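Local coordinates for phenazine biosynthesis protein PhzF family (Enterococcus faecalis, PDB 1S7J), which belongs to the PhzF family of phenazine biosynthesis-like proteins and is probably an isomerase, its exact substrate not being established, at residues Ile123-Thr135 against Ile159-Leu171. Numbering follows the deposited sequence.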
# COMPACT_ATOMS: atom_id res chain seq x y z
N ILE A 123 14.83 6.74 -17.19
CA ILE A 123 15.47 7.89 -16.59
C ILE A 123 16.97 7.60 -16.52
O ILE A 123 17.39 6.44 -16.62
CB ILE A 123 14.89 8.17 -15.18
CG1 ILE A 123 14.76 9.68 -14.95
CG2 ILE A 123 15.70 7.52 -14.07
CD1 ILE A 123 13.68 10.36 -15.80
N PRO A 124 17.81 8.66 -16.50
CA PRO A 124 19.27 8.45 -16.44
C PRO A 124 19.67 7.84 -15.09
O PRO A 124 19.17 8.25 -14.04
CB PRO A 124 19.82 9.88 -16.58
CG PRO A 124 18.76 10.59 -17.38
CD PRO A 124 17.49 10.09 -16.74
N ILE A 125 20.57 6.86 -15.13
CA ILE A 125 21.05 6.20 -13.91
C ILE A 125 22.18 7.02 -13.26
O ILE A 125 23.37 6.82 -13.57
CB ILE A 125 21.57 4.78 -14.19
CG1 ILE A 125 20.53 3.98 -14.97
CG2 ILE A 125 21.91 4.08 -12.88
CD1 ILE A 125 20.98 2.57 -15.34
N LEU A 126 21.82 7.94 -12.39
CA LEU A 126 22.79 8.78 -11.70
C LEU A 126 23.54 7.97 -10.64
O LEU A 126 22.95 7.11 -9.96
CB LEU A 126 22.09 9.97 -11.04
CG LEU A 126 21.19 10.78 -11.96
CD1 LEU A 126 20.66 12.01 -11.22
CD2 LEU A 126 21.96 11.19 -13.22
N PRO A 127 24.86 8.20 -10.51
CA PRO A 127 25.67 7.47 -9.53
C PRO A 127 25.27 7.80 -8.09
O PRO A 127 25.55 7.02 -7.17
CB PRO A 127 27.09 7.91 -9.85
CG PRO A 127 26.90 9.29 -10.42
CD PRO A 127 25.70 9.11 -11.31
N GLU A 128 24.65 8.95 -7.89
CA GLU A 128 24.20 9.36 -6.56
C GLU A 128 23.03 8.47 -6.13
O GLU A 128 22.66 8.44 -4.95
CB GLU A 128 23.78 10.83 -6.54
CG GLU A 128 22.59 11.16 -7.43
CD GLU A 128 22.25 12.63 -7.42
OE1 GLU A 128 22.95 13.40 -8.11
OE2 GLU A 128 21.28 13.02 -6.73
N TYR A 129 22.41 7.82 -7.12
CA TYR A 129 21.29 6.92 -6.88
C TYR A 129 21.83 5.63 -6.27
O TYR A 129 21.34 5.17 -5.23
CB TYR A 129 20.57 6.60 -8.20
CG TYR A 129 19.73 7.73 -8.78
CD1 TYR A 129 19.48 8.89 -8.04
CD2 TYR A 129 19.17 7.63 -10.06
CE1 TYR A 129 18.68 9.93 -8.56
CE2 TYR A 129 18.37 8.65 -10.59
CZ TYR A 129 18.13 9.80 -9.84
OH TYR A 129 17.33 10.80 -10.36
N GLU A 130 22.82 5.05 -6.94
CA GLU A 130 23.47 3.82 -6.49
C GLU A 130 24.18 4.02 -5.15
O GLU A 130 24.45 3.06 -4.42
CB GLU A 130 24.48 3.35 -7.53
CG GLU A 130 23.89 3.15 -8.91
CD GLU A 130 24.89 2.55 -9.88
OE1 GLU A 130 24.74 1.37 -10.25
OE2 GLU A 130 25.85 3.26 -10.27
N ALA A 131 24.53 5.27 -4.86
CA ALA A 131 25.20 5.62 -3.62
C ALA A 131 24.26 5.47 -2.43
O ALA A 131 24.59 4.81 -1.45
CB ALA A 131 25.73 7.06 -3.69
N ALA A 132 23.08 6.11 -2.53
CA ALA A 132 22.08 6.05 -1.47
C ALA A 132 21.56 4.62 -1.23
O ALA A 132 21.28 4.25 -0.10
CB ALA A 132 20.92 6.99 -1.80
N LEU A 133 21.42 3.86 -2.31
CA LEU A 133 20.95 2.47 -2.23
C LEU A 133 22.03 1.54 -1.72
O LEU A 133 21.74 0.56 -1.03
CB LEU A 133 20.51 1.98 -3.61
CG LEU A 133 19.03 1.91 -3.93
CD1 LEU A 133 18.29 3.17 -3.47
CD2 LEU A 133 18.88 1.71 -5.42
N GLY A 134 23.27 1.83 -2.11
CA GLY A 134 24.38 1.01 -1.70
C GLY A 134 24.45 -0.24 -2.56
O GLY A 134 24.84 -1.32 -2.08
N THR A 135 24.09 -0.11 -3.83
CA THR A 135 24.12 -1.25 -4.75
C THR A 135 24.04 -0.77 -6.20
O THR A 135 23.85 0.43 -6.45
CB THR A 135 22.96 -2.24 -4.46
OG1 THR A 135 23.19 -3.47 -5.15
CG2 THR A 135 21.62 -1.63 -4.91
N ILE A 159 19.59 -4.91 0.94
CA ILE A 159 19.98 -3.50 1.01
C ILE A 159 19.47 -2.69 2.19
O ILE A 159 18.37 -2.92 2.71
CB ILE A 159 19.65 -2.71 -0.29
CG1 ILE A 159 18.14 -2.65 -0.52
CG2 ILE A 159 20.39 -3.31 -1.47
CD1 ILE A 159 17.70 -1.53 -1.46
N THR A 160 20.29 -1.74 2.60
CA THR A 160 19.97 -0.83 3.68
C THR A 160 20.42 0.55 3.19
O THR A 160 21.60 0.92 3.27
CB THR A 160 20.64 -1.26 5.02
OG1 THR A 160 20.35 -0.30 6.05
CG2 THR A 160 22.13 -1.44 4.87
N PRO A 161 19.49 1.28 2.54
CA PRO A 161 19.70 2.61 1.98
C PRO A 161 19.99 3.71 2.98
O PRO A 161 19.60 3.64 4.15
CB PRO A 161 18.38 2.87 1.25
CG PRO A 161 17.89 1.51 0.92
CD PRO A 161 18.16 0.78 2.19
N ASP A 162 20.67 4.74 2.49
CA ASP A 162 21.01 5.91 3.26
C ASP A 162 19.77 6.77 3.05
O ASP A 162 19.68 7.51 2.07
CB ASP A 162 22.24 6.58 2.65
CG ASP A 162 22.70 7.82 3.42
OD1 ASP A 162 23.92 8.07 3.42
OD2 ASP A 162 21.86 8.54 3.99
N PHE A 163 18.78 6.61 3.93
CA PHE A 163 17.51 7.34 3.82
C PHE A 163 17.61 8.86 3.78
O PHE A 163 16.69 9.52 3.27
CB PHE A 163 16.53 6.89 4.90
CG PHE A 163 16.15 5.44 4.79
CD1 PHE A 163 16.51 4.54 5.79
CD2 PHE A 163 15.46 4.97 3.68
CE1 PHE A 163 16.18 3.19 5.68
CE2 PHE A 163 15.13 3.62 3.56
CZ PHE A 163 15.50 2.73 4.56
N SER A 164 18.67 9.42 4.33
CA SER A 164 18.85 10.87 4.30
C SER A 164 19.36 11.26 2.90
O SER A 164 19.06 12.35 2.40
CB SER A 164 19.82 11.34 5.39
OG SER A 164 21.06 10.66 5.34
N ALA A 165 20.10 10.35 2.27
CA ALA A 165 20.63 10.57 0.94
C ALA A 165 19.51 10.46 -0.10
O ALA A 165 19.51 11.16 -1.11
CB ALA A 165 21.72 9.56 0.63
N LEU A 166 18.57 9.54 0.15
CA LEU A 166 17.43 9.33 -0.75
C LEU A 166 16.46 10.51 -0.70
O LEU A 166 15.91 10.92 -1.71
CB LEU A 166 16.69 8.03 -0.40
CG LEU A 166 17.32 6.68 -0.77
CD1 LEU A 166 16.47 5.56 -0.22
CD2 LEU A 166 17.45 6.55 -2.27
N LYS A 167 16.24 11.03 0.51
CA LYS A 167 15.34 12.18 0.71
C LYS A 167 15.84 13.37 -0.09
O LYS A 167 15.05 14.24 -0.51
CB LYS A 167 15.29 12.53 2.20
CG LYS A 167 14.37 13.69 2.58
CD LYS A 167 14.35 13.86 4.09
CE LYS A 167 13.44 14.99 4.54
NZ LYS A 167 13.39 15.06 6.03
N ALA A 168 17.15 13.41 -0.30
CA ALA A 168 17.81 14.48 -1.02
C ALA A 168 17.66 14.41 -2.54
O ALA A 168 17.77 15.43 -3.22
CB ALA A 168 19.29 14.53 -0.64
N LEU A 169 17.43 13.21 -3.08
CA LEU A 169 17.26 13.07 -4.53
C LEU A 169 16.16 14.01 -5.02
O LEU A 169 15.16 14.21 -4.33
CB LEU A 169 16.93 11.62 -4.89
CG LEU A 169 17.91 10.58 -4.36
CD1 LEU A 169 17.52 9.21 -4.87
CD2 LEU A 169 19.32 10.92 -4.78
N ASP A 170 16.35 14.60 -6.19
CA ASP A 170 15.37 15.55 -6.72
C ASP A 170 14.08 14.99 -7.32
O ASP A 170 13.01 15.56 -7.12
CB ASP A 170 16.04 16.50 -7.72
CG ASP A 170 16.85 17.58 -7.03
OD1 ASP A 170 16.26 18.33 -6.21
OD2 ASP A 170 18.06 17.69 -7.31
N LEU A 171 14.19 13.91 -8.09
CA LEU A 171 13.04 13.30 -8.74
C LEU A 171 12.15 12.43 -7.84
O LEU A 171 12.61 11.86 -6.84
CB LEU A 171 13.50 12.47 -9.95
CG LEU A 171 14.33 13.21 -10.99
CD1 LEU A 171 14.68 12.27 -12.13
CD2 LEU A 171 13.56 14.41 -11.50
O HOH W 1 16.78 13.41 -8.51
O HOH W 2 23.04 -0.44 1.53
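L169 CD2 lies at the edge of the Y129 ring, in its plane, while L169 CD1 comes in obliquely, 3.7 Å from Y129 CD1. L126 CB sits over the centre of one ring face, and the ring of F148 of strand 146-149 also meets that of Y129. At the phenol end, Y129 OH touches L171 CD1 at 3.5 Å, the two side chains crossing at about a right angle, and a water in the ring plane links Y129 OH to L171 N, which donates to it. L171 CD1 also meets I123 CG1 tip to tip, beside L142 of strand 139-142. L169 CD2 also touches the carboxylate of E128, whose OE2 lies 3.5 Å away as the two side chains slide past each other. Helices 127-133 and 163-168 pack nearly antiparallel, 150° between their directions and their axes 8.6 Å apart at closest approach, on one lobe of the two-lobed fold of the PhzF family, a member of the diaminopimelate epimerase clan. A132 and A165 meet between the helices, their CB atoms 3.6 Å apart. With CG anti to the carbonyl carbon (chi1 -74°), the chain of L166 swings so that CD2 reaches both A132 CB and L133 CD1. A Schellman motif with G134 at C-prime ends the first helix, where A132 O accepts a nearly straight bond from D162 N (2.7 Å, 165°), in the carbonyl plane. D162 in turn N-caps the second helix: its OD2 takes A165 N from above the carboxylate plane and S164 OG nearly along the C-O axis. Alongside, a second water donates to both L133 O and T160 O.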